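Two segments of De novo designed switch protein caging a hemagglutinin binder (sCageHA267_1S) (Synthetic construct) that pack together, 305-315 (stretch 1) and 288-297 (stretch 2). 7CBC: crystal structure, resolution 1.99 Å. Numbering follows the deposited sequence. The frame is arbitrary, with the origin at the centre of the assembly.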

# COMPACT_ATOMS: atom_id res chain seq x y z
N GLU A 305 -8.15 7.26 18.70
CA GLU A 305 -8.62 6.07 17.99
C GLU A 305 -8.93 4.94 18.97
O GLU A 305 -9.95 4.27 18.83
CB GLU A 305 -7.56 5.64 16.96
CG GLU A 305 -7.47 6.51 15.70
CD GLU A 305 -6.22 6.23 14.87
OE1 GLU A 305 -5.16 5.93 15.45
OE2 GLU A 305 -6.30 6.31 13.62
N ALA A 306 -8.06 4.73 19.96
CA ALA A 306 -8.28 3.65 20.92
C ALA A 306 -9.54 3.89 21.74
O ALA A 306 -10.41 3.02 21.82
CB ALA A 306 -7.06 3.50 21.83
N ARG A 307 -9.66 5.07 22.35
CA ARG A 307 -10.88 5.42 23.07
C ARG A 307 -12.10 5.24 22.18
O ARG A 307 -13.13 4.70 22.61
CB ARG A 307 -10.79 6.86 23.60
CG ARG A 307 -12.12 7.58 23.84
CD ARG A 307 -12.49 8.48 22.65
NE ARG A 307 -13.93 8.75 22.58
CZ ARG A 307 -14.56 9.14 21.47
NH1 ARG A 307 -13.88 9.31 20.35
NH2 ARG A 307 -15.86 9.36 21.50
N ASP A 308 -12.00 5.64 20.91
CA ASP A 308 -13.12 5.46 19.99
C ASP A 308 -13.43 3.99 19.74
O ASP A 308 -14.59 3.61 19.57
CB ASP A 308 -12.85 6.14 18.65
CG ASP A 308 -13.86 5.75 17.60
OD1 ASP A 308 -14.98 6.30 17.62
OD2 ASP A 308 -13.57 4.84 16.79
N ALA A 309 -12.39 3.15 19.68
CA ALA A 309 -12.60 1.74 19.37
C ALA A 309 -13.26 1.00 20.54
O ALA A 309 -14.13 0.15 20.33
CB ALA A 309 -11.28 1.08 18.99
N VAL A 310 -12.87 1.33 21.78
CA VAL A 310 -13.50 0.68 22.93
C VAL A 310 -14.90 1.23 23.17
O VAL A 310 -15.84 0.46 23.41
CB VAL A 310 -12.60 0.80 24.18
CG1 VAL A 310 -11.34 0.01 23.99
CG2 VAL A 310 -12.27 2.25 24.48
N GLU A 311 -15.07 2.55 23.09
CA GLU A 311 -16.40 3.14 23.10
C GLU A 311 -17.27 2.54 22.00
O GLU A 311 -18.48 2.36 22.19
CB GLU A 311 -16.32 4.66 22.97
CG GLU A 311 -15.98 5.38 24.27
CD GLU A 311 -15.89 6.90 24.12
OE1 GLU A 311 -15.37 7.57 25.05
OE2 GLU A 311 -16.33 7.43 23.08
N TYR A 312 -16.67 2.22 20.85
CA TYR A 312 -17.41 1.60 19.75
C TYR A 312 -17.89 0.20 20.10
O TYR A 312 -19.00 -0.19 19.73
CB TYR A 312 -16.56 1.58 18.48
CG TYR A 312 -17.13 0.72 17.37
CD1 TYR A 312 -18.12 1.20 16.54
CD2 TYR A 312 -16.67 -0.57 17.15
CE1 TYR A 312 -18.65 0.42 15.52
CE2 TYR A 312 -17.19 -1.36 16.13
CZ TYR A 312 -18.18 -0.86 15.32
OH TYR A 312 -18.71 -1.63 14.31
N LEU A 313 -17.06 -0.58 20.80
CA LEU A 313 -17.50 -1.92 21.22
C LEU A 313 -18.68 -1.84 22.17
O LEU A 313 -19.63 -2.63 22.07
CB LEU A 313 -16.35 -2.69 21.87
CG LEU A 313 -15.17 -3.16 21.00
CD1 LEU A 313 -14.11 -3.85 21.87
CD2 LEU A 313 -15.63 -4.08 19.88
N ARG A 314 -18.65 -0.88 23.11
CA ARG A 314 -19.75 -0.74 24.06
C ARG A 314 -20.96 -0.04 23.47
O ARG A 314 -22.07 -0.24 23.97
CB ARG A 314 -19.27 0.02 25.31
CG ARG A 314 -19.10 1.49 25.09
CD ARG A 314 -18.99 2.26 26.39
NE ARG A 314 -17.60 2.40 26.82
CZ ARG A 314 -17.03 1.66 27.77
NH1 ARG A 314 -17.75 0.74 28.41
NH2 ARG A 314 -15.76 1.86 28.09
N SER A 315 -20.78 0.76 22.40
CA SER A 315 -21.91 1.41 21.74
C SER A 315 -22.78 0.41 20.98
O SER A 315 -23.95 0.70 20.72
CB SER A 315 -21.41 2.51 20.78
OG SER A 315 -20.74 2.00 19.63
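Stretch 2 (288-297) SEEQIKELLK

How does the second stretch lie on the first? E289 to K297 form a helix that runs roughly antiparallel to the helix of stretch 1, with an angle of 143° between their N-to-C directions and a closest approach of 9.3 Å between axes. S288 stands at the N-cap position just ahead of it: its OG accepts a weak hydrogen bond from Q291 N at 3.3 Å, while S288 N donates to Q291 OE1 at 2.7 Å. Because the directions oppose, the end of stretch 2 lies near the start of stretch 1, with A306 CA 5.7 Å from L296 CA, and the beginning of stretch 2 lies further along, with V310 CA 6.8 Å from E289 CA.

What does V310 meet at the middle of the contact? This valine is the most covered residue of stretch 1, and its CA-to-CB bond points toward the other helix. With chi1 in the m well, its CG1 lies 3.6 Å from I292 CG2 and 3.7 Å from K293 CG, so one methyl touches both a hydrophobic side chain and the aliphatic part of a lysine. One turn on, L313 CD1 extends the apolar contact to I292 CD1 at 3.9 Å. Toward the other end, L296 CD1 packs 3.6 Å from A309 CB and 3.6 Å from A306 CA. The A306 and L296 CB atoms are 3.8 Å apart, so the two helices pack closely here.

How does K293, a charged residue, cover as much surface as E289? Its CA-to-CB bond points sideways, but the end of its chain comes nearer to stretch 1 and lies along the helix surface. The carbon chain of K293 covers V310 and R307, with K293 CE reaching R307 CA at 3.6 Å, and its charged end, NZ, comes to rest beside the A306 methyl, 3.8 Å from A306 CB. The exposed R307 directs its CA-to-CB bond away overall and pairs within its own helix, R307 NH2 to E311 OE2 at 2.5 Å.

What joins the helices where stretch 2 begins? E289 points its CA-to-CB bond toward stretch 1, and its OE1 accepts a hydrogen bond from R314 NH2 at 2.6 Å, part of a salt bridge between opposite charges. The carboxylate oxygen approaches the edge of the guanidinium, near its plane, where the N-H groups point outward. This is the sole salt bridge between the stretches, and it adds a polar link to a contact otherwise made largely by carbon atoms.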

# COMPACT_ATOMS: atom_id res chain seq x y z
N SER A 288 -10.05 -7.42 28.54
CA SER A 288 -10.70 -6.33 29.24
C SER A 288 -10.41 -5.01 28.55
O SER A 288 -9.49 -4.90 27.74
CB SER A 288 -10.22 -6.26 30.68
OG SER A 288 -8.85 -5.90 30.71
N GLU A 289 -11.19 -3.97 28.90
CA GLU A 289 -11.02 -2.67 28.25
C GLU A 289 -9.60 -2.14 28.42
O GLU A 289 -9.00 -1.64 27.46
CB GLU A 289 -12.03 -1.68 28.79
CG GLU A 289 -13.47 -2.02 28.43
CD GLU A 289 -14.40 -0.84 28.57
OE1 GLU A 289 -13.95 0.22 29.05
OE2 GLU A 289 -15.58 -0.97 28.19
N GLU A 290 -9.05 -2.24 29.63
CA GLU A 290 -7.67 -1.85 29.85
C GLU A 290 -6.73 -2.63 28.94
O GLU A 290 -5.77 -2.08 28.39
CB GLU A 290 -7.28 -2.04 31.32
CG GLU A 290 -8.38 -1.66 32.31
CD GLU A 290 -9.31 -2.81 32.66
OE1 GLU A 290 -8.96 -3.62 33.56
OE2 GLU A 290 -10.40 -2.91 32.05
N GLN A 291 -7.00 -3.92 28.76
CA GLN A 291 -6.15 -4.74 27.91
C GLN A 291 -6.31 -4.37 26.44
O GLN A 291 -5.34 -4.42 25.67
CB GLN A 291 -6.44 -6.21 28.13
CG GLN A 291 -5.99 -6.69 29.47
CD GLN A 291 -6.56 -8.05 29.81
OE1 GLN A 291 -7.63 -8.43 29.32
NE2 GLN A 291 -5.83 -8.81 30.60
N ILE A 292 -7.53 -4.01 26.03
CA ILE A 292 -7.74 -3.57 24.66
C ILE A 292 -7.07 -2.23 24.41
O ILE A 292 -6.43 -2.02 23.37
CB ILE A 292 -9.24 -3.54 24.34
CG1 ILE A 292 -9.78 -4.97 24.29
CG2 ILE A 292 -9.49 -2.86 23.00
CD1 ILE A 292 -11.26 -5.06 24.18
N LYS A 293 -7.20 -1.29 25.36
CA LYS A 293 -6.57 0.01 25.15
C LYS A 293 -5.05 -0.10 25.17
O LYS A 293 -4.38 0.64 24.44
CB LYS A 293 -7.07 1.01 26.20
CG LYS A 293 -8.57 1.29 26.10
CD LYS A 293 -8.96 2.62 26.74
CE LYS A 293 -9.07 3.74 25.70
NZ LYS A 293 -7.78 4.44 25.44
N GLU A 294 -4.49 -1.02 25.96
CA GLU A 294 -3.05 -1.24 25.91
C GLU A 294 -2.64 -1.86 24.58
O GLU A 294 -1.56 -1.56 24.05
CB GLU A 294 -2.60 -2.12 27.08
CG GLU A 294 -1.09 -2.16 27.29
CD GLU A 294 -0.60 -3.44 27.95
OE1 GLU A 294 -1.36 -4.04 28.75
OE2 GLU A 294 0.55 -3.86 27.66
N LEU A 295 -3.49 -2.73 24.04
CA LEU A 295 -3.17 -3.37 22.77
C LEU A 295 -3.21 -2.35 21.63
O LEU A 295 -2.34 -2.36 20.75
CB LEU A 295 -4.13 -4.52 22.52
CG LEU A 295 -4.09 -5.27 21.19
CD1 LEU A 295 -2.98 -6.33 21.17
CD2 LEU A 295 -5.44 -5.92 20.96
N LEU A 296 -4.21 -1.47 21.64
CA LEU A 296 -4.35 -0.48 20.57
C LEU A 296 -3.25 0.58 20.66
O LEU A 296 -2.72 1.02 19.64
CB LEU A 296 -5.73 0.17 20.63
CG LEU A 296 -6.96 -0.76 20.58
CD1 LEU A 296 -8.26 0.02 20.74
CD2 LEU A 296 -7.02 -1.58 19.32
N LYS A 297 -2.90 1.00 21.88
CA LYS A 297 -1.84 2.00 22.05
C LYS A 297 -0.51 1.46 21.52
O LYS A 297 0.20 2.14 20.78
CB LYS A 297 -1.72 2.40 23.53
CG LYS A 297 -0.44 3.14 23.89
CD LYS A 297 -0.34 3.45 25.40
CE LYS A 297 -0.29 2.17 26.26
NZ LYS A 297 1.03 1.45 26.23